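Local atomic coordinates of succinate dehydrogenase subunit A (Mycolicibacterium smegmatis, PDB entry 7D6V), a protein that probably catalyses the oxidation of succinate to fumarate as the FAD-carrying flavoprotein subunit of a membrane-bound succinate dehydrogenase, passing electrons on towards quinone. Residues A[481-492]-A[536-547]; A[576-584]-A[594-602]. All coordinates share one frame; numbering follows the deposited sequence.

Contact 1. Residues A[481-492]-A[536-547]; sequences PYTLHAELQQSM and LAIDMRNMLLVS
Two helices of the C-terminal helical region of the succinate dehydrogenase/fumarate reductase flavoprotein run side by side here, 481-492 and 536-547, their N-to-C directions 28° apart and their axes 9.7 Å from each other at the closest. No hydrogen bond joins them; the contact is van der Waals packing, mostly between side chains. Leu488 is a knob set in a hole formed by Met540, Met543, Leu544 and Ser547. Its CG lies opposite the backbone N (chi1 169°), which carries both methyls across the gap: CD2 comes 3.9 Å from Met543 CB, while CD1 reaches Ser547 OG at 3.7 Å. That hydroxyl suits an apolar seam because it bonds back to Met543 O, one turn earlier on its own helix, from above the carbonyl plane and from the face not used by Ser547 N. Next to it, Met492 folds its flexible chain so that SD lies 3.7 Å from Ser547 CB. One turn before Leu488, the His485 ring has Met543 SD beside it, 3.6 Å from NE2 and oblique to the ring. Met540 SD rests instead on CA and CB of His485, more distant from the ring; unbranched, bendable methionines can fit round the imidazole. Leu536 forks between two rings, with CD1 off-centre near that of His485 and CD2 over one face of Tyr482, 3.9 Å from its centroid, a CH-pi contact. The polar ends are satisfied outside the pair: His485 NE2 bonds to Lys214 O, and Tyr482 OH to the Pro46 carbonyl of the neighbouring iron-sulfur subunit. Leu484 and Leu488 also pack on Leu515 of helix 502-518, while Asn542 and Leu545 on the second helix meet helix 230-236.

Contact 2. Residues A[576-584]-A[594-602]; sequences WRNTLLVCR and DVTVTPEQQ
Antiparallel backbone pairing joins 576-584 to 594-602, continuing from a short two-stranded hairpin into the irregular chain on its open side, at a partly buried place beside helix 532-556. Arg584 and Val595 form a hydrogen-bonded pair, Arg584 N to Val595 O and Val595 N to Arg584 O, each 2.9 Å. Cys583 and Thr596 follow as a non-hydrogen-bonded pair whose two short side chains lie next to each other on one face, SG and OG1 3.8 Å apart. Thr596 CG2 also meets Leu581 CD1 at 3.5 Å, the methyl branch of threonine giving the leucine an apolar surface while its hydroxyl stays by the cysteine. This beta hairpin belongs to the C-terminal part of the fumarate reductase flavoprotein family. Its last firm bond, Val597 N to Val582 O, is nearly straight at 167°; beyond it the chains leave regular strand geometry but stay side by side. Proline, which has no N-H to give, still accepts through its carbonyl, Leu580 N reaching Pro599 O at 3.2 Å, while its ring CG packs against Val582 CG2. Farther out, Gln601 stretches its chain beyond CG and crosses Leu580 at about a right angle, CG to CG 3.7 Å, so that the aliphatic part of a polar residue covers the leucine. Its amide NE2 ends at Arg577 O in a very short, strongly bent bond whose length is doubtful. The guanidinium of Arg577 turns instead to Phe80 O and makes a cation-pi contact with Tyr622, and Arg557 NH2 holds Thr579 O.

How the contacts relate
Contact 1 is a buried helix pair and contact 2 a partly exposed hairpin, both in the family's C-terminal region and with centres 26 Å apart. Chemistry follows place: 481-492 and 536-547 meet through leucines, methionines and two rings, whereas 576-584 and 594-602 are tied chiefly by main-chain bonds, with side chains such as Glu600 and Val597 exposed at the margin. Helix 532-556 links the two. One side of it packs on helix 481-495; Leu545, which has no part in that packing, comes 3.4 Å from its CD1 to Asp594 OD1 of contact 2, and farther along Lys552 and Gln556 reach the hairpin.

Contact 1. Residues A[481-492]-A[536-547]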
loop_
_atom_site.group_PDB
_atom_site.type_symbol
_atom_site.label_atom_id
_atom_site.label_comp_id
_atom_site.label_asym_id
_atom_site.label_seq_id
_atom_site.Cartn_x
_atom_site.Cartn_y
_atom_site.Cartn_z
ATOM N N PRO A 481 -4.768 -17.381 -25.647
ATOM C CA PRO A 481 -4.811 -17.653 -24.199
ATOM C C PRO A 481 -5.866 -16.851 -23.458
ATOM O O PRO A 481 -6.500 -17.372 -22.532
ATOM C CB PRO A 481 -3.395 -17.284 -23.731
ATOM C CG PRO A 481 -2.561 -17.276 -24.957
ATOM C CD PRO A 481 -3.451 -16.895 -26.085
ATOM N N TYR A 482 -6.068 -15.588 -23.840
ATOM C CA TYR A 482 -7.033 -14.742 -23.148
ATOM C C TYR A 482 -8.456 -15.245 -23.347
ATOM O O TYR A 482 -9.260 -15.243 -22.407
ATOM C CB TYR A 482 -6.895 -13.299 -23.632
ATOM C CG TYR A 482 -5.562 -12.667 -23.302
ATOM C CD1 TYR A 482 -5.375 -11.979 -22.115
ATOM C CD2 TYR A 482 -4.492 -12.760 -24.177
ATOM C CE1 TYR A 482 -4.163 -11.402 -21.808
ATOM C CE2 TYR A 482 -3.274 -12.186 -23.877
ATOM C CZ TYR A 482 -3.117 -11.509 -22.692
ATOM O OH TYR A 482 -1.909 -10.934 -22.387
ATOM N N THR A 483 -8.781 -15.687 -24.563
ATOM C CA THR A 483 -10.107 -16.231 -24.836
ATOM C C THR A 483 -10.365 -17.488 -24.015
ATOM O O THR A 483 -11.438 -17.647 -23.416
ATOM C CB THR A 483 -10.244 -16.517 -26.332
ATOM O OG1 THR A 483 -10.266 -15.280 -27.052
ATOM C CG2 THR A 483 -11.518 -17.289 -26.624
ATOM N N LEU A 484 -9.383 -18.390 -23.962
ATOM C CA LEU A 484 -9.531 -19.610 -23.177
ATOM C C LEU A 484 -9.691 -19.291 -21.697
ATOM O O LEU A 484 -10.512 -19.906 -21.004
ATOM C CB LEU A 484 -8.323 -20.521 -23.391
ATOM C CG LEU A 484 -8.262 -21.401 -24.639
ATOM C CD1 LEU A 484 -6.857 -21.946 -24.819
ATOM C CD2 LEU A 484 -9.256 -22.533 -24.571
ATOM N N HIS A 485 -8.904 -18.337 -21.195
ATOM C CA HIS A 485 -9.005 -17.955 -19.792
ATOM C C HIS A 485 -10.382 -17.389 -19.473
ATOM O O HIS A 485 -10.973 -17.719 -18.438
ATOM C CB HIS A 485 -7.916 -16.943 -19.447
ATOM C CG HIS A 485 -7.892 -16.551 -18.004
ATOM N ND1 HIS A 485 -7.488 -15.305 -17.578
ATOM C CD2 HIS A 485 -8.220 -17.242 -16.888
ATOM C CE1 HIS A 485 -7.568 -15.245 -16.262
ATOM N NE2 HIS A 485 -8.009 -16.408 -15.819
ATOM N N ALA A 486 -10.907 -16.531 -20.351
ATOM C CA ALA A 486 -12.234 -15.966 -20.131
ATOM C C ALA A 486 -13.308 -17.045 -20.150
ATOM O O ALA A 486 -14.243 -17.014 -19.340
ATOM C CB ALA A 486 -12.528 -14.896 -21.180
ATOM N N GLU A 487 -13.198 -18.006 -21.071
ATOM C CA GLU A 487 -14.183 -19.083 -21.116
ATOM C C GLU A 487 -14.136 -19.929 -19.851
ATOM O O GLU A 487 -15.182 -20.297 -19.300
ATOM C CB GLU A 487 -13.964 -19.947 -22.355
ATOM C CG GLU A 487 -14.198 -19.205 -23.654
ATOM C CD GLU A 487 -14.246 -20.126 -24.851
ATOM O OE1 GLU A 487 -14.242 -21.357 -24.653
ATOM O OE2 GLU A 487 -14.291 -19.618 -25.991
ATOM N N LEU A 488 -12.929 -20.239 -19.367
ATOM C CA LEU A 488 -12.807 -20.975 -18.113
ATOM C C LEU A 488 -13.423 -20.201 -16.958
ATOM O O LEU A 488 -14.129 -20.774 -16.119
ATOM C CB LEU A 488 -11.341 -21.279 -17.815
ATOM C CG LEU A 488 -11.072 -21.801 -16.401
ATOM C CD1 LEU A 488 -11.549 -23.230 -16.258
ATOM C CD2 LEU A 488 -9.604 -21.691 -16.046
ATOM N N GLN A 489 -13.155 -18.895 -16.891
ATOM C CA GLN A 489 -13.685 -18.088 -15.801
ATOM C C GLN A 489 -15.206 -18.070 -15.822
ATOM O O GLN A 489 -15.851 -18.222 -14.779
ATOM C CB GLN A 489 -13.128 -16.672 -15.886
ATOM C CG GLN A 489 -11.696 -16.555 -15.421
ATOM C CD GLN A 489 -11.248 -15.122 -15.295
ATOM O OE1 GLN A 489 -11.416 -14.327 -16.215
ATOM N NE2 GLN A 489 -10.673 -14.781 -14.151
ATOM N N GLN A 490 -15.796 -17.899 -17.008
ATOM C CA GLN A 490 -17.250 -17.896 -17.114
ATOM C C GLN A 490 -17.837 -19.241 -16.706
ATOM O O GLN A 490 -18.829 -19.294 -15.970
ATOM C CB GLN A 490 -17.675 -17.538 -18.537
ATOM C CG GLN A 490 -19.174 -17.349 -18.709
ATOM C CD GLN A 490 -19.703 -16.149 -17.952
ATOM O OE1 GLN A 490 -19.578 -15.014 -18.403
ATOM N NE2 GLN A 490 -20.292 -16.394 -16.788
ATOM N N SER A 491 -17.236 -20.340 -17.169
ATOM C CA SER A 491 -17.769 -21.658 -16.839
ATOM C C SER A 491 -17.695 -21.932 -15.342
ATOM O O SER A 491 -18.655 -22.440 -14.749
ATOM C CB SER A 491 -17.016 -22.730 -17.620
ATOM O OG SER A 491 -17.140 -22.511 -19.012
ATOM N N MET A 492 -16.569 -21.593 -14.710
ATOM C CA MET A 492 -16.444 -21.828 -13.276
ATOM C C MET A 492 -17.390 -20.941 -12.480
ATOM O O MET A 492 -17.988 -21.393 -11.500
ATOM C CB MET A 492 -15.001 -21.618 -12.820
ATOM C CG MET A 492 -14.018 -22.597 -13.425
ATOM S SD MET A 492 -14.383 -24.292 -12.941
ATOM C CE MET A 492 -13.880 -24.269 -11.225
ATOM N N LEU A 536 0.345 -16.221 -19.290
ATOM C CA LEU A 536 -1.026 -16.691 -19.131
ATOM C C LEU A 536 -1.198 -18.093 -19.701
ATOM O O LEU A 536 -1.889 -18.933 -19.110
ATOM C CB LEU A 536 -1.990 -15.714 -19.802
ATOM C CG LEU A 536 -3.481 -15.991 -19.632
ATOM C CD1 LEU A 536 -3.834 -16.120 -18.163
ATOM C CD2 LEU A 536 -4.296 -14.899 -20.286
ATOM N N ALA A 537 -0.579 -18.363 -20.853
ATOM C CA ALA A 537 -0.646 -19.699 -21.433
ATOM C C ALA A 537 -0.026 -20.733 -20.506
ATOM O O ALA A 537 -0.496 -21.874 -20.433
ATOM C CB ALA A 537 0.049 -19.715 -22.792
ATOM N N ILE A 538 1.039 -20.359 -19.797
ATOM C CA ILE A 538 1.644 -21.284 -18.845
ATOM C C ILE A 538 0.739 -21.485 -17.632
ATOM O O ILE A 538 0.549 -22.613 -17.167
ATOM C CB ILE A 538 3.044 -20.793 -18.437
ATOM C CG1 ILE A 538 3.987 -20.823 -19.637
ATOM C CG2 ILE A 538 3.608 -21.646 -17.316
ATOM C CD1 ILE A 538 5.254 -20.036 -19.421
ATOM N N ASP A 539 0.168 -20.399 -17.101
ATOM C CA ASP A 539 -0.708 -20.492 -15.933
ATOM C C ASP A 539 -1.990 -21.268 -16.211
ATOM O O ASP A 539 -2.597 -21.804 -15.271
ATOM C CB ASP A 539 -1.076 -19.094 -15.433
ATOM C CG ASP A 539 0.113 -18.334 -14.889
ATOM O OD1 ASP A 539 0.962 -18.951 -14.212
ATOM O OD2 ASP A 539 0.190 -17.110 -15.124
ATOM N N MET A 540 -2.427 -21.314 -17.471
ATOM C CA MET A 540 -3.710 -21.927 -17.785
ATOM C C MET A 540 -3.734 -23.416 -17.464
ATOM O O MET A 540 -4.792 -23.951 -17.126
ATOM C CB MET A 540 -4.051 -21.695 -19.255
ATOM C CG MET A 540 -4.968 -20.506 -19.502
ATOM S SD MET A 540 -6.485 -20.568 -18.536
ATOM C CE MET A 540 -7.430 -21.751 -19.486
ATOM N N ARG A 541 -2.593 -24.104 -17.548
ATOM C CA ARG A 541 -2.591 -25.535 -17.253
ATOM C C ARG A 541 -2.821 -25.794 -15.765
ATOM O O ARG A 541 -3.592 -26.691 -15.392
ATOM C CB ARG A 541 -1.287 -26.172 -17.748
ATOM C CG ARG A 541 -0.048 -25.874 -16.921
ATOM C CD ARG A 541 1.217 -26.380 -17.592
ATOM N NE ARG A 541 1.383 -27.826 -17.478
ATOM C CZ ARG A 541 2.407 -28.415 -16.866
ATOM N NH1 ARG A 541 3.358 -27.684 -16.307
ATOM N NH2 ARG A 541 2.480 -29.735 -16.817
ATOM N N ASN A 542 -2.192 -24.991 -14.901
ATOM C CA ASN A 542 -2.460 -25.083 -13.473
ATOM C C ASN A 542 -3.907 -24.737 -13.169
ATOM O O ASN A 542 -4.555 -25.400 -12.348
ATOM C CB ASN A 542 -1.523 -24.157 -12.701
ATOM C CG ASN A 542 -0.079 -24.328 -13.102
ATOM O OD1 ASN A 542 0.388 -25.443 -13.320
ATOM N ND2 ASN A 542 0.639 -23.220 -13.204
ATOM N N MET A 543 -4.431 -23.697 -13.823
ATOM C CA MET A 543 -5.819 -23.318 -13.583
ATOM C C MET A 543 -6.777 -24.431 -13.993
ATOM O O MET A 543 -7.746 -24.714 -13.282
ATOM C CB MET A 543 -6.145 -22.017 -14.314
ATOM C CG MET A 543 -5.854 -20.779 -13.489
ATOM S SD MET A 543 -6.432 -19.248 -14.233
ATOM C CE MET A 543 -5.068 -18.862 -15.322
ATOM N N LEU A 544 -6.513 -25.084 -15.126
ATOM C CA LEU A 544 -7.374 -26.174 -15.576
ATOM C C LEU A 544 -7.325 -27.355 -14.615
ATOM O O LEU A 544 -8.366 -27.944 -14.292
ATOM C CB LEU A 544 -6.972 -26.613 -16.982
ATOM C CG LEU A 544 -7.329 -25.672 -18.134
ATOM C CD1 LEU A 544 -6.619 -26.091 -19.410
ATOM C CD2 LEU A 544 -8.829 -25.624 -18.347
ATOM N N LEU A 545 -6.128 -27.714 -14.143
ATOM C CA LEU A 545 -6.011 -28.823 -13.200
ATOM C C LEU A 545 -6.764 -28.528 -11.904
ATOM O O LEU A 545 -7.513 -29.373 -11.391
ATOM C CB LEU A 545 -4.536 -29.107 -12.923
ATOM C CG LEU A 545 -4.190 -30.399 -12.188
ATOM C CD1 LEU A 545 -4.679 -31.585 -12.975
ATOM C CD2 LEU A 545 -2.697 -30.494 -11.952
ATOM N N VAL A 546 -6.592 -27.315 -11.372
ATOM C CA VAL A 546 -7.253 -26.960 -10.121
ATOM C C VAL A 546 -8.765 -26.910 -10.305
ATOM O O VAL A 546 -9.523 -27.320 -9.419
ATOM C CB VAL A 546 -6.693 -25.630 -9.587
ATOM C CG1 VAL A 546 -7.555 -25.098 -8.461
ATOM C CG2 VAL A 546 -5.265 -25.820 -9.111
ATOM N N SER A 547 -9.230 -26.413 -11.456
ATOM C CA SER A 547 -10.664 -26.378 -11.718
ATOM C C SER A 547 -11.251 -27.781 -11.783
ATOM O O SER A 547 -12.340 -28.029 -11.251
ATOM C CB SER A 547 -10.941 -25.619 -13.013
ATOM O OG SER A 547 -10.327 -24.346 -12.992
#

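Contact 2. Residues A[576-584]-A[594-602]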
loop_
_atom_site.group_PDB
_atom_site.type_symbol
_atom_site.label_atom_id
_atom_site.label_comp_id
_atom_site.label_asym_id
_atom_site.label_seq_id
_atom_site.Cartn_x
_atom_site.Cartn_y
_atom_site.Cartn_z
ATOM N N TRP A 576 -20.587 -37.449 7.391
ATOM C CA TRP A 576 -19.804 -36.727 6.383
ATOM C C TRP A 576 -18.763 -35.760 6.943
ATOM O O TRP A 576 -18.298 -34.870 6.224
ATOM C CB TRP A 576 -20.743 -35.953 5.452
ATOM C CG TRP A 576 -20.927 -36.561 4.080
ATOM C CD1 TRP A 576 -22.088 -37.046 3.554
ATOM C CD2 TRP A 576 -19.927 -36.735 3.067
ATOM N NE1 TRP A 576 -21.875 -37.516 2.285
ATOM C CE2 TRP A 576 -20.556 -37.336 1.961
ATOM C CE3 TRP A 576 -18.563 -36.445 2.990
ATOM C CZ2 TRP A 576 -19.868 -37.653 0.793
ATOM C CZ3 TRP A 576 -17.882 -36.760 1.829
ATOM C CH2 TRP A 576 -18.535 -37.358 0.748
ATOM N N ARG A 577 -18.374 -35.927 8.202
ATOM C CA ARG A 577 -17.486 -34.989 8.875
ATOM C C ARG A 577 -16.103 -35.559 9.108
ATOM O O ARG A 577 -15.127 -34.810 9.093
ATOM C CB ARG A 577 -18.094 -34.557 10.216
ATOM C CG ARG A 577 -17.515 -33.301 10.823
ATOM C CD ARG A 577 -17.422 -33.446 12.330
ATOM N NE ARG A 577 -17.009 -34.790 12.715
ATOM C CZ ARG A 577 -15.749 -35.211 12.723
ATOM N NH1 ARG A 577 -15.468 -36.451 13.088
ATOM N NH2 ARG A 577 -14.769 -34.394 12.366
ATOM N N ASN A 578 -16.005 -36.864 9.323
ATOM C CA ASN A 578 -14.730 -37.570 9.283
ATOM C C ASN A 578 -14.445 -38.127 7.891
ATOM O O ASN A 578 -14.171 -39.310 7.708
ATOM C CB ASN A 578 -14.715 -38.660 10.350
ATOM C CG ASN A 578 -15.844 -39.657 10.187
ATOM O OD1 ASN A 578 -16.619 -39.589 9.233
ATOM N ND2 ASN A 578 -15.939 -40.595 11.121
ATOM N N THR A 579 -14.518 -37.253 6.890
ATOM C CA THR A 579 -14.180 -37.589 5.513
ATOM C C THR A 579 -13.574 -36.360 4.856
ATOM O O THR A 579 -14.163 -35.277 4.911
ATOM C CB THR A 579 -15.409 -38.061 4.729
ATOM O OG1 THR A 579 -16.091 -39.078 5.471
ATOM C CG2 THR A 579 -14.993 -38.631 3.387
ATOM N N LEU A 580 -12.403 -36.526 4.241
ATOM C CA LEU A 580 -11.674 -35.408 3.655
ATOM C C LEU A 580 -11.748 -35.338 2.141
ATOM O O LEU A 580 -11.637 -34.242 1.590
ATOM C CB LEU A 580 -10.199 -35.447 4.068
ATOM C CG LEU A 580 -9.926 -35.097 5.525
ATOM C CD1 LEU A 580 -8.458 -35.286 5.848
ATOM C CD2 LEU A 580 -10.367 -33.674 5.809
ATOM N N LEU A 581 -11.931 -36.467 1.457
ATOM C CA LEU A 581 -12.180 -36.480 0.016
ATOM C C LEU A 581 -10.983 -35.891 -0.747
ATOM O O LEU A 581 -11.018 -34.791 -1.296
ATOM C CB LEU A 581 -13.498 -35.745 -0.265
ATOM C CG LEU A 581 -14.106 -35.636 -1.650
ATOM C CD1 LEU A 581 -14.429 -37.036 -2.105
ATOM C CD2 LEU A 581 -15.359 -34.795 -1.598
ATOM N N VAL A 582 -9.891 -36.667 -0.719
ATOM C CA VAL A 582 -8.562 -36.254 -1.168
ATOM C C VAL A 582 -8.409 -36.418 -2.679
ATOM O O VAL A 582 -8.825 -37.427 -3.253
ATOM C CB VAL A 582 -7.498 -37.078 -0.421
ATOM C CG1 VAL A 582 -6.123 -36.746 -0.915
ATOM C CG2 VAL A 582 -7.601 -36.850 1.067
ATOM N N CYS A 583 -7.772 -35.440 -3.326
ATOM C CA CYS A 583 -7.547 -35.444 -4.768
ATOM C C CYS A 583 -6.114 -35.850 -5.107
ATOM O O CYS A 583 -5.168 -35.456 -4.421
ATOM C CB CYS A 583 -7.830 -34.063 -5.364
ATOM S SG CYS A 583 -9.442 -33.373 -4.955
ATOM N N ARG A 584 -5.956 -36.625 -6.184
ATOM C CA ARG A 584 -4.639 -37.074 -6.624
ATOM C C ARG A 584 -4.601 -37.146 -8.146
ATOM O O ARG A 584 -5.636 -37.166 -8.811
ATOM C CB ARG A 584 -4.278 -38.441 -6.034
ATOM C CG ARG A 584 -3.515 -38.384 -4.731
ATOM C CD ARG A 584 -3.510 -39.740 -4.061
ATOM N NE ARG A 584 -3.372 -39.638 -2.613
ATOM C CZ ARG A 584 -4.192 -40.222 -1.746
ATOM N NH1 ARG A 584 -5.211 -40.946 -2.181
ATOM N NH2 ARG A 584 -3.994 -40.079 -0.444
ATOM N N ASP A 594 -7.526 -36.282 -12.625
ATOM C CA ASP A 594 -7.503 -36.463 -11.184
ATOM C C ASP A 594 -8.519 -37.506 -10.746
ATOM O O ASP A 594 -9.566 -37.685 -11.372
ATOM C CB ASP A 594 -7.784 -35.147 -10.459
ATOM C CG ASP A 594 -6.931 -34.013 -10.968
ATOM O OD1 ASP A 594 -7.364 -33.320 -11.912
ATOM O OD2 ASP A 594 -5.824 -33.811 -10.426
ATOM N N VAL A 595 -8.187 -38.191 -9.657
ATOM C CA VAL A 595 -9.088 -39.103 -8.968
ATOM C C VAL A 595 -9.268 -38.591 -7.548
ATOM O O VAL A 595 -8.285 -38.245 -6.881
ATOM C CB VAL A 595 -8.554 -40.547 -8.973
ATOM C CG1 VAL A 595 -9.207 -41.363 -7.876
ATOM C CG2 VAL A 595 -8.806 -41.187 -10.315
ATOM N N THR A 596 -10.517 -38.517 -7.099
ATOM C CA THR A 596 -10.848 -38.079 -5.753
ATOM C C THR A 596 -11.344 -39.272 -4.945
ATOM O O THR A 596 -12.230 -40.005 -5.393
ATOM C CB THR A 596 -11.901 -36.969 -5.785
ATOM O OG1 THR A 596 -11.549 -36.012 -6.789
ATOM C CG2 THR A 596 -11.941 -36.254 -4.462
ATOM N N VAL A 597 -10.767 -39.460 -3.760
ATOM C CA VAL A 597 -11.029 -40.608 -2.905
ATOM C C VAL A 597 -11.582 -40.082 -1.580
ATOM O O VAL A 597 -11.597 -38.881 -1.328
ATOM C CB VAL A 597 -9.760 -41.464 -2.693
ATOM C CG1 VAL A 597 -10.088 -42.834 -2.109
ATOM C CG2 VAL A 597 -8.998 -41.613 -4.000
ATOM N N THR A 598 -12.057 -40.998 -0.734
ATOM C CA THR A 598 -12.726 -40.654 0.521
ATOM C C THR A 598 -12.039 -41.318 1.709
ATOM O O THR A 598 -12.401 -42.439 2.095
ATOM C CB THR A 598 -14.195 -41.059 0.460
ATOM O OG1 THR A 598 -14.288 -42.485 0.358
ATOM C CG2 THR A 598 -14.865 -40.444 -0.751
ATOM N N PRO A 599 -11.037 -40.679 2.310
ATOM C CA PRO A 599 -10.448 -41.199 3.547
ATOM C C PRO A 599 -11.102 -40.622 4.796
ATOM O O PRO A 599 -11.754 -39.578 4.770
ATOM C CB PRO A 599 -8.986 -40.739 3.460
ATOM C CG PRO A 599 -9.045 -39.537 2.641
ATOM C CD PRO A 599 -10.127 -39.746 1.628
ATOM N N GLU A 600 -10.890 -41.318 5.908
ATOM C CA GLU A 600 -11.410 -40.904 7.203
ATOM C C GLU A 600 -10.396 -40.048 7.949
ATOM O O GLU A 600 -9.182 -40.218 7.807
ATOM C CB GLU A 600 -11.786 -42.114 8.061
ATOM C CG GLU A 600 -12.686 -43.109 7.361
ATOM C CD GLU A 600 -13.997 -42.494 6.916
ATOM O OE1 GLU A 600 -14.807 -42.117 7.787
ATOM O OE2 GLU A 600 -14.215 -42.386 5.692
ATOM N N GLN A 601 -10.912 -39.120 8.749
ATOM C CA GLN A 601 -10.079 -38.260 9.572
ATOM C C GLN A 601 -9.644 -38.982 10.842
ATOM O O GLN A 601 -10.233 -39.983 11.255
ATOM C CB GLN A 601 -10.824 -36.978 9.943
ATOM C CG GLN A 601 -11.281 -36.148 8.764
ATOM C CD GLN A 601 -11.616 -34.725 9.158
ATOM O OE1 GLN A 601 -10.755 -33.979 9.619
ATOM N NE2 GLN A 601 -12.871 -34.341 8.973
ATOM N N GLN A 602 -8.599 -38.448 11.466
ATOM C CA GLN A 602 -8.097 -39.002 12.715
ATOM C C GLN A 602 -9.116 -38.801 13.832
ATOM O O GLN A 602 -9.869 -37.825 13.842
ATOM C CB GLN A 602 -6.764 -38.349 13.084
ATOM C CG GLN A 602 -6.111 -38.906 14.333
ATOM C CD GLN A 602 -5.763 -40.374 14.197
ATOM O OE1 GLN A 602 -6.435 -41.238 14.756
ATOM N NE2 GLN A 602 -4.705 -40.664 13.449
#